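Lipoprotein (Klebsiella pneumoniae subsp. pneumoniae, PDB 4HWM) is of unknown function but belongs to the YedD-like family of bacterial lipoproteins and folds as a small antiparallel beta barrel with one C-terminal helix. Local coordinates at residues 15-20 / 65-70; 25-30 / 38-43; 50-55 / 112-117. All blocks are in the same frame, centred on the assembly; numbering follows the deposited sequence.

Interaction 1: 15-20 / 65-70; sequences APAPAG and GKLMNR
The Leu67 carbonyl is the flat group that receives Ala15: Ala15 N stands above the carbonyl plane of Leu67, 49° out of it. Pro18 turns the CD corner of its ring to Leu67 CD1, 4.4 Å away. This is a surface contact of an antiparallel beta barrel. Segment 15-20, the irregular lead-in to the first strand 23-26, lies beside the end of strand 60-70. A single backbone hydrogen bond joins the two, from Ala15 N to Leu67 O at 2.8 Å. It is almost straight, with 173° at the hydrogen.

The rest is van der Waals packing, much of it on Leu67. Ala15 CB points at the strand and lies 3.8 Å from Asn69 N. Leu67 CB answers from the strand and comes within 3.5 Å of Ala15 O. The chi2 of -179° sets Leu67 CD1 anti to CA, where it meets Ala17. The first bond of the Met68 side chain leads away from the loop, and the side chain touches Val77 of strand 73-78.

Around the pair, Leu67 is buried against Leu21, Val45 and Ile74. Ala17 has a backbone hydrogen bond to Lys47. The loop is therefore fastened at more than one point before strand 23-26 begins. At its tip, Leu67 CD1 touches Ala17 CA at 3.7 Å and Ala17 CB at 4.1 Å.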
loop_
_atom_site.group_PDB
_atom_site.type_symbol
_atom_site.label_atom_id
_atom_site.label_comp_id
_atom_site.label_asym_id
_atom_site.label_seq_id
_atom_site.Cartn_x
_atom_site.Cartn_y
_atom_site.Cartn_z
ATOM N N ALA A 15 -10.019 8.711 -1.562
ATOM C CA ALA A 15 -10.452 8.982 -0.183
ATOM C C ALA A 15 -9.245 9.397 0.661
ATOM O O ALA A 15 -8.225 8.713 0.665
ATOM C CB ALA A 15 -11.103 7.750 0.436
ATOM N N PRO A 16 -9.365 10.482 1.454
ATOM C CA PRO A 16 -8.343 10.786 2.427
ATOM C C PRO A 16 -8.156 9.651 3.433
ATOM O O PRO A 16 -9.107 8.931 3.741
ATOM C CB PRO A 16 -8.869 12.048 3.136
ATOM C CG PRO A 16 -9.814 12.650 2.155
ATOM C CD PRO A 16 -10.441 11.501 1.454
ATOM N N ALA A 17 -6.930 9.450 3.887
ATOM C CA ALA A 17 -6.670 8.390 4.850
ATOM C C ALA A 17 -7.434 8.672 6.148
ATOM O O ALA A 17 -7.304 9.774 6.698
ATOM C CB ALA A 17 -5.194 8.319 5.136
ATOM N N PRO A 18 -8.190 7.679 6.653
ATOM C CA PRO A 18 -8.716 7.871 8.017
ATOM C C PRO A 18 -7.605 8.024 9.039
ATOM O O PRO A 18 -6.506 7.507 8.865
ATOM C CB PRO A 18 -9.477 6.571 8.297
ATOM C CG PRO A 18 -9.639 5.902 6.998
ATOM C CD PRO A 18 -8.553 6.369 6.096
ATOM N N ALA A 19 -7.905 8.689 10.150
ATOM C CA ALA A 19 -6.928 8.913 11.183
ATOM C C ALA A 19 -6.240 7.605 11.584
ATOM O O ALA A 19 -6.888 6.605 11.879
ATOM C CB ALA A 19 -7.600 9.543 12.416
ATOM N N GLY A 20 -4.910 7.644 11.599
ATOM C CA GLY A 20 -4.095 6.519 12.024
ATOM C C GLY A 20 -3.585 5.638 10.892
ATOM O O GLY A 20 -2.722 4.842 11.150
ATOM N N GLY A 65 -1.594 3.337 -6.207
ATOM C CA GLY A 65 -3.030 3.182 -6.068
ATOM C C GLY A 65 -3.649 4.365 -5.332
ATOM O O GLY A 65 -2.986 5.365 -5.080
ATOM N N LYS A 66 -4.918 4.196 -5.001
ATOM C CA LYS A 66 -5.707 5.207 -4.317
ATOM C C LYS A 66 -6.601 4.539 -3.315
ATOM O O LYS A 66 -7.182 3.518 -3.623
ATOM C CB LYS A 66 -6.673 5.922 -5.297
ATOM C CG LYS A 66 -6.039 6.689 -6.371
ATOM C CD LYS A 66 -7.071 7.204 -7.364
ATOM C CE LYS A 66 -6.461 7.920 -8.525
ATOM N NZ LYS A 66 -7.555 8.233 -9.528
ATOM N N LEU A 67 -6.811 5.159 -2.157
ATOM C CA LEU A 67 -7.844 4.682 -1.244
ATOM C C LEU A 67 -9.225 5.039 -1.787
ATOM O O LEU A 67 -9.406 6.093 -2.425
ATOM C CB LEU A 67 -7.712 5.332 0.112
ATOM C CG LEU A 67 -6.462 5.049 0.910
ATOM C CD1 LEU A 67 -6.589 5.813 2.244
ATOM C CD2 LEU A 67 -6.229 3.548 1.135
HETATM N N MSE A 68 -10.176 4.151 -1.530
HETATM C CA MSE A 68 -11.580 4.368 -1.862
HETATM C C MSE A 68 -12.381 3.986 -0.639
HETATM O O MSE A 68 -12.078 3.019 0.064
HETATM C CB MSE A 68 -11.964 3.501 -3.056
HETATM C CG MSE A 68 -13.413 3.621 -3.508
HETATM SE SE MSE A 68 -13.778 2.395 -4.967
HETATM C CE MSE A 68 -13.786 0.736 -3.902
ATOM N N ASN A 69 -13.418 4.784 -0.374
ATOM C CA ASN A 69 -14.388 4.484 0.657
ATOM C C ASN A 69 -15.618 3.919 -0.069
ATOM O O ASN A 69 -16.175 4.579 -0.950
ATOM C CB ASN A 69 -14.722 5.770 1.420
ATOM C CG ASN A 69 -15.290 5.521 2.803
ATOM O OD1 ASN A 69 -15.037 4.501 3.442
ATOM N ND2 ASN A 69 -16.046 6.489 3.287
ATOM N N ARG A 70 -15.987 2.681 0.247
ATOM C CA ARG A 70 -17.223 2.075 -0.262
ATOM C C ARG A 70 -17.992 1.525 0.922
ATOM O O ARG A 70 -17.504 0.649 1.630
ATOM C CB ARG A 70 -16.928 0.960 -1.276
ATOM C CG ARG A 70 -18.175 0.419 -2.002
ATOM C CD ARG A 70 -17.815 -0.409 -3.256
ATOM N NE ARG A 70 -17.251 -1.730 -2.940
ATOM C CZ ARG A 70 -16.673 -2.557 -3.822
ATOM N NH1 ARG A 70 -16.558 -2.229 -5.111
ATOM N NH2 ARG A 70 -16.198 -3.731 -3.409
#

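Interaction 2: 25-30 / 38-43; sequences WQTKGP and DAIASL
This is an antiparallel pairing of strands 23-26 and 40-45, the first two neighbours in the beta barrel. Trp25 and Leu43 form a hydrogen-bonded pair, with Leu43 N to Trp25 O at 2.8 Å and Trp25 N to Leu43 O at 2.9 Å. The second bond is the more bent, 141° at the hydrogen. Gln26 and Ser42 follow as a non-hydrogen-bonded pair.

Thr27 adds two bonds to Ala41. Its N gives a hydrogen bond to Ala41 O, and its OG1 accepts one from Ala41 N at 3.0 Å. The chi1 of 56° sets OG1 between the backbone N and the carbonyl carbon. The hydroxyl thus stands in for a backbone carbonyl. It also donates to a water at 2.7 Å. This water donates in turn to Gly29 O and Ala39 O, and so joins them to Thr27 OG1.

Side chains meet on both faces. In the Gln26 conformer described, CG touches Ile40 CG2 at 3.5 Å, and the two side chains cross obliquely. The same conformer takes a weak hydrogen bond, Ser42 OG to Gln26 OE1 at 3.1 Å, whose proton has another acceptor within reach. On the other face, Trp25 CB packs on Leu43 CB, and Leu43 O lies in plane at the edge of the indole. Trp25 NE1 donates to Leu21 O.

Strand 23-26 also bonds through Gln26 to Ser101 of strand 98-103, which closes the barrel. Strand 40-45 pairs on its other edge with strand 50-56.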
loop_
_atom_site.group_PDB
_atom_site.type_symbol
_atom_site.label_atom_id
_atom_site.label_comp_id
_atom_site.label_asym_id
_atom_site.label_seq_id
_atom_site.Cartn_x
_atom_site.Cartn_y
_atom_site.Cartn_z
ATOM N N TRP A 25 3.875 0.985 5.992
ATOM C CA TRP A 25 3.505 -0.298 6.558
ATOM C C TRP A 25 4.363 -1.365 5.902
ATOM O O TRP A 25 4.531 -1.323 4.689
ATOM C CB TRP A 25 2.018 -0.529 6.274
ATOM C CG TRP A 25 1.157 0.520 6.876
ATOM C CD1 TRP A 25 0.752 1.693 6.298
ATOM C CD2 TRP A 25 0.609 0.511 8.190
ATOM N NE1 TRP A 25 -0.002 2.418 7.179
ATOM C CE2 TRP A 25 -0.120 1.713 8.343
ATOM C CE3 TRP A 25 0.645 -0.394 9.252
ATOM C CZ2 TRP A 25 -0.775 2.033 9.522
ATOM C CZ3 TRP A 25 -0.061 -0.078 10.420
ATOM C CH2 TRP A 25 -0.736 1.129 10.535
ATOM N N GLN A 26 4.875 -2.320 6.670
ATOM C CA GLN A 26 5.771 -3.349 6.123
ATOM C C GLN A 26 5.572 -4.646 6.879
ATOM O O GLN A 26 5.398 -4.653 8.091
ATOM C CB GLN A 26 7.252 -2.924 6.216
ATOM C CG GLN A 26 8.217 -3.882 5.520
ATOM C CD GLN A 26 9.602 -3.300 5.305
ATOM O OE1 GLN A 26 9.887 -2.725 4.257
ATOM N NE2 GLN A 26 10.468 -3.455 6.291
ATOM N N THR A 27 5.623 -5.754 6.159
ATOM C CA THR A 27 5.581 -7.075 6.788
ATOM C C THR A 27 6.863 -7.247 7.634
ATOM O O THR A 27 7.955 -6.886 7.205
ATOM C CB THR A 27 5.467 -8.189 5.720
ATOM O OG1 THR A 27 6.551 -8.077 4.798
ATOM C CG2 THR A 27 4.132 -8.127 4.987
ATOM N N LYS A 28 6.730 -7.813 8.827
ATOM C CA LYS A 28 7.869 -7.954 9.753
ATOM C C LYS A 28 8.401 -9.376 9.877
ATOM O O LYS A 28 9.378 -9.621 10.583
ATOM C CB LYS A 28 7.498 -7.395 11.138
ATOM C CG LYS A 28 7.714 -5.886 11.238
ATOM N N GLY A 29 7.757 -10.308 9.215
ATOM C CA GLY A 29 8.173 -11.687 9.237
ATOM C C GLY A 29 7.548 -12.394 8.071
ATOM O O GLY A 29 6.883 -11.769 7.246
ATOM N N PRO A 30 7.775 -13.704 7.985
ATOM C CA PRO A 30 7.278 -14.491 6.858
ATOM C C PRO A 30 5.763 -14.417 6.726
ATOM O O PRO A 30 5.030 -14.463 7.722
ATOM C CB PRO A 30 7.729 -15.907 7.221
ATOM C CG PRO A 30 8.961 -15.704 8.022
ATOM C CD PRO A 30 8.626 -14.521 8.878
ATOM N N ASP A 38 11.332 -14.967 3.176
ATOM C CA ASP A 38 12.077 -13.699 3.178
ATOM C C ASP A 38 11.452 -12.602 2.321
ATOM O O ASP A 38 11.921 -11.460 2.345
ATOM C CB ASP A 38 13.518 -13.893 2.727
ATOM C CG ASP A 38 14.335 -14.724 3.697
ATOM O OD1 ASP A 38 14.076 -14.700 4.939
ATOM O OD2 ASP A 38 15.251 -15.368 3.157
ATOM N N ALA A 39 10.394 -12.937 1.585
ATOM C CA ALA A 39 9.696 -11.931 0.791
ATOM C C ALA A 39 9.097 -10.872 1.748
ATOM O O ALA A 39 8.690 -11.199 2.877
ATOM C CB ALA A 39 8.609 -12.564 -0.084
ATOM N N ILE A 40 9.067 -9.632 1.270
ATOM C CA ILE A 40 8.601 -8.481 2.039
ATOM C C ILE A 40 7.522 -7.763 1.226
ATOM O O ILE A 40 7.660 -7.583 0.025
ATOM C CB ILE A 40 9.762 -7.484 2.328
ATOM C CG1 ILE A 40 10.892 -8.163 3.089
ATOM C CG2 ILE A 40 9.286 -6.234 3.111
ATOM C CD1 ILE A 40 12.206 -7.436 3.027
ATOM N N ALA A 41 6.449 -7.342 1.887
ATOM C CA ALA A 41 5.483 -6.439 1.308
ATOM C C ALA A 41 5.396 -5.158 2.112
ATOM O O ALA A 41 5.470 -5.154 3.337
ATOM C CB ALA A 41 4.119 -7.094 1.208
ATOM N N SER A 42 5.196 -4.072 1.388
ATOM C CA SER A 42 5.077 -2.740 1.978
ATOM C C SER A 42 3.892 -2.007 1.356
ATOM O O SER A 42 3.555 -2.211 0.187
ATOM C CB SER A 42 6.347 -1.922 1.707
ATOM O OG SER A 42 7.498 -2.551 2.229
ATOM N N LEU A 43 3.302 -1.121 2.146
ATOM C CA LEU A 43 2.223 -0.260 1.665
ATOM C C LEU A 43 2.485 1.144 2.195
ATOM O O LEU A 43 2.623 1.330 3.390
ATOM C CB LEU A 43 0.846 -0.736 2.164
ATOM C CG LEU A 43 -0.370 0.009 1.591
ATOM C CD1 LEU A 43 -0.541 -0.233 0.103
ATOM C CD2 LEU A 43 -1.638 -0.410 2.375
HETATM O O HOH W 1 8.204 -10.124 5.371
#

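Interaction 3: 50-55 / 112-117; sequences DTFDCR and KAWAKA
Phe52 and Trp114 carry this contact, in which helix 108-118 packs against the outer side of the beta barrel at strand 50-56. The axes of segments 50-55 and 112-117 approach to 9.8 Å, and their N-to-C directions are 141° apart. No hydrogen bond crosses between them.

The aromatic contact is oblique. The Phe52 ring and the six-membered ring of Trp114 have centroids 5.4 Å apart and planes at 47°. The side chains slide past each other in opposite directions. The chi1 of -163° places Phe52 CG anti to the backbone N, where it meets Trp114 CE3. A CH-pi contact adds to this: Trp114 CA sits over one Phe52 face, offset toward the rim, 4.0 Å from the ring centroid.

Two alanines add apolar contacts at the far end of the ring. Phe52 CZ meets Ala113 CB at 3.8 Å, and CE1 meets Ala117 CB at 4.0 Å, one helical turn on. The Cys54-Cys110 disulfide ties strand and helix covalently.

Within the strand, Arg55 and Asp53 form a bidentate, side-on salt bridge, NE to OD1 and NH2 to OD2. Arg55 NH2 makes a second salt bridge to Asp96. On the helix side, Phe52 CB lies 3.6 Å from Trp114 CE3.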
loop_
_atom_site.group_PDB
_atom_site.type_symbol
_atom_site.label_atom_id
_atom_site.label_comp_id
_atom_site.label_asym_id
_atom_site.label_seq_id
_atom_site.Cartn_x
_atom_site.Cartn_y
_atom_site.Cartn_z
ATOM N N ASP A 50 -3.240 8.719 -1.509
ATOM C CA ASP A 50 -2.438 8.019 -2.516
ATOM C C ASP A 50 -1.741 6.841 -1.823
ATOM O O ASP A 50 -1.395 6.910 -0.647
ATOM C CB ASP A 50 -1.426 8.919 -3.160
ATOM C CG ASP A 50 -2.050 9.974 -4.031
ATOM O OD1 ASP A 50 -2.498 9.658 -5.134
ATOM O OD2 ASP A 50 -2.117 11.147 -3.601
ATOM N N THR A 51 -1.562 5.752 -2.562
ATOM C CA THR A 51 -0.931 4.581 -2.014
ATOM C C THR A 51 0.147 4.033 -2.918
ATOM O O THR A 51 0.223 4.371 -4.110
ATOM C CB THR A 51 -1.959 3.483 -1.769
ATOM O OG1 THR A 51 -2.413 2.993 -3.031
ATOM C CG2 THR A 51 -3.155 3.981 -0.881
ATOM N N PHE A 52 0.937 3.131 -2.353
ATOM C CA PHE A 52 1.980 2.439 -3.112
ATOM C C PHE A 52 2.182 1.077 -2.505
ATOM O O PHE A 52 2.501 0.975 -1.309
ATOM C CB PHE A 52 3.282 3.246 -3.040
ATOM C CG PHE A 52 4.306 2.886 -4.087
ATOM C CD1 PHE A 52 4.046 3.101 -5.424
ATOM C CD2 PHE A 52 5.527 2.340 -3.726
ATOM C CE1 PHE A 52 5.018 2.820 -6.378
ATOM C CE2 PHE A 52 6.476 2.034 -4.669
ATOM C CZ PHE A 52 6.213 2.244 -5.996
ATOM N N ASP A 53 1.976 0.043 -3.320
ATOM C CA ASP A 53 2.022 -1.369 -2.878
ATOM C C ASP A 53 3.297 -1.937 -3.488
ATOM O O ASP A 53 3.373 -2.007 -4.713
ATOM C CB ASP A 53 0.753 -2.067 -3.387
ATOM C CG ASP A 53 0.709 -3.560 -3.098
ATOM O OD1 ASP A 53 1.764 -4.198 -2.992
ATOM O OD2 ASP A 53 -0.412 -4.080 -3.010
ATOM N N CYS A 54 4.288 -2.268 -2.645
ATOM C CA CYS A 54 5.617 -2.672 -3.126
ATOM C C CYS A 54 5.975 -3.979 -2.475
ATOM O O CYS A 54 6.031 -4.066 -1.256
ATOM C CB CYS A 54 6.637 -1.586 -2.791
ATOM S SG CYS A 54 8.283 -1.888 -3.403
ATOM N N ARG A 55 6.197 -5.001 -3.283
ATOM C CA ARG A 55 6.496 -6.335 -2.776
ATOM C C ARG A 55 7.787 -6.800 -3.406
ATOM O O ARG A 55 8.036 -6.518 -4.556
ATOM C CB ARG A 55 5.366 -7.275 -3.110
ATOM C CG ARG A 55 4.052 -6.735 -2.597
ATOM C CD ARG A 55 2.953 -7.683 -2.787
ATOM N NE ARG A 55 1.647 -7.039 -2.707
ATOM C CZ ARG A 55 0.486 -7.647 -2.559
ATOM N NH1 ARG A 55 0.412 -8.974 -2.481
ATOM N NH2 ARG A 55 -0.616 -6.916 -2.543
ATOM N N LYS A 112 12.937 4.117 -3.399
ATOM C CA LYS A 112 13.359 4.568 -4.728
ATOM C C LYS A 112 12.234 4.458 -5.753
ATOM O O LYS A 112 12.006 5.368 -6.531
ATOM C CB LYS A 112 14.580 3.770 -5.241
ATOM C CG LYS A 112 15.912 4.186 -4.641
ATOM C CD LYS A 112 17.000 3.117 -4.869
ATOM C CE LYS A 112 18.364 3.611 -4.379
ATOM N NZ LYS A 112 19.347 2.509 -4.156
ATOM N N ALA A 113 11.531 3.334 -5.722
ATOM C CA ALA A 113 10.433 3.108 -6.666
ATOM C C ALA A 113 9.317 4.140 -6.443
ATOM O O ALA A 113 8.764 4.675 -7.392
ATOM C CB ALA A 113 9.891 1.688 -6.549
ATOM N N TRP A 114 9.041 4.448 -5.181
ATOM C CA TRP A 114 8.021 5.446 -4.829
ATOM C C TRP A 114 8.415 6.828 -5.327
ATOM O O TRP A 114 7.607 7.527 -5.958
ATOM C CB TRP A 114 7.853 5.443 -3.325
ATOM C CG TRP A 114 7.065 6.542 -2.681
ATOM C CD1 TRP A 114 7.492 7.349 -1.673
ATOM C CD2 TRP A 114 5.705 6.879 -2.914
ATOM N NE1 TRP A 114 6.489 8.177 -1.279
ATOM C CE2 TRP A 114 5.363 7.886 -1.986
ATOM C CE3 TRP A 114 4.731 6.408 -3.771
ATOM C CZ2 TRP A 114 4.096 8.473 -1.941
ATOM C CZ3 TRP A 114 3.468 6.979 -3.714
ATOM C CH2 TRP A 114 3.154 7.977 -2.784
ATOM N N ALA A 115 9.663 7.221 -5.084
ATOM C CA ALA A 115 10.106 8.550 -5.504
ATOM C C ALA A 115 9.996 8.684 -7.028
ATOM O O ALA A 115 9.574 9.707 -7.551
ATOM C CB ALA A 115 11.528 8.813 -5.017
ATOM N N LYS A 116 10.324 7.609 -7.734
ATOM C CA LYS A 116 10.303 7.554 -9.197
ATOM C C LYS A 116 8.876 7.697 -9.738
ATOM O O LYS A 116 8.602 8.460 -10.650
ATOM C CB LYS A 116 10.960 6.221 -9.618
ATOM C CG LYS A 116 10.846 5.796 -11.058
ATOM C CD LYS A 116 12.060 4.969 -11.471
ATOM C CE LYS A 116 12.231 3.785 -10.594
ATOM N NZ LYS A 116 11.179 2.745 -10.784
ATOM N N ALA A 117 7.962 6.957 -9.123
ATOM C CA ALA A 117 6.567 7.000 -9.526
ATOM C C ALA A 117 6.016 8.403 -9.290
ATOM O O ALA A 117 5.347 9.018 -10.153
ATOM C CB ALA A 117 5.758 5.959 -8.763
#

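In the fold
All three contacts belong to one barrel of antiparallel strands and are joined through adjacent strands. Interaction 2 and interaction 3 have centres about 14 Å apart. They meet where strand 40-45 pairs with strand 50-56, with Ser42 N 2.8 Å from Cys54 O. Interaction 3 and interaction 1, about 16 Å between centres, meet on the next strand pair, where Gly65 O lies 2.9 Å from Thr51 N and Leu67 CD2 packs on Thr51 CG2. Interactions 1 and 2 are farthest apart, about 21 Å between centres, on opposite sides of the chain's centre. They still touch, as Gly20 O lies 3.8 Å from Trp25 CZ2.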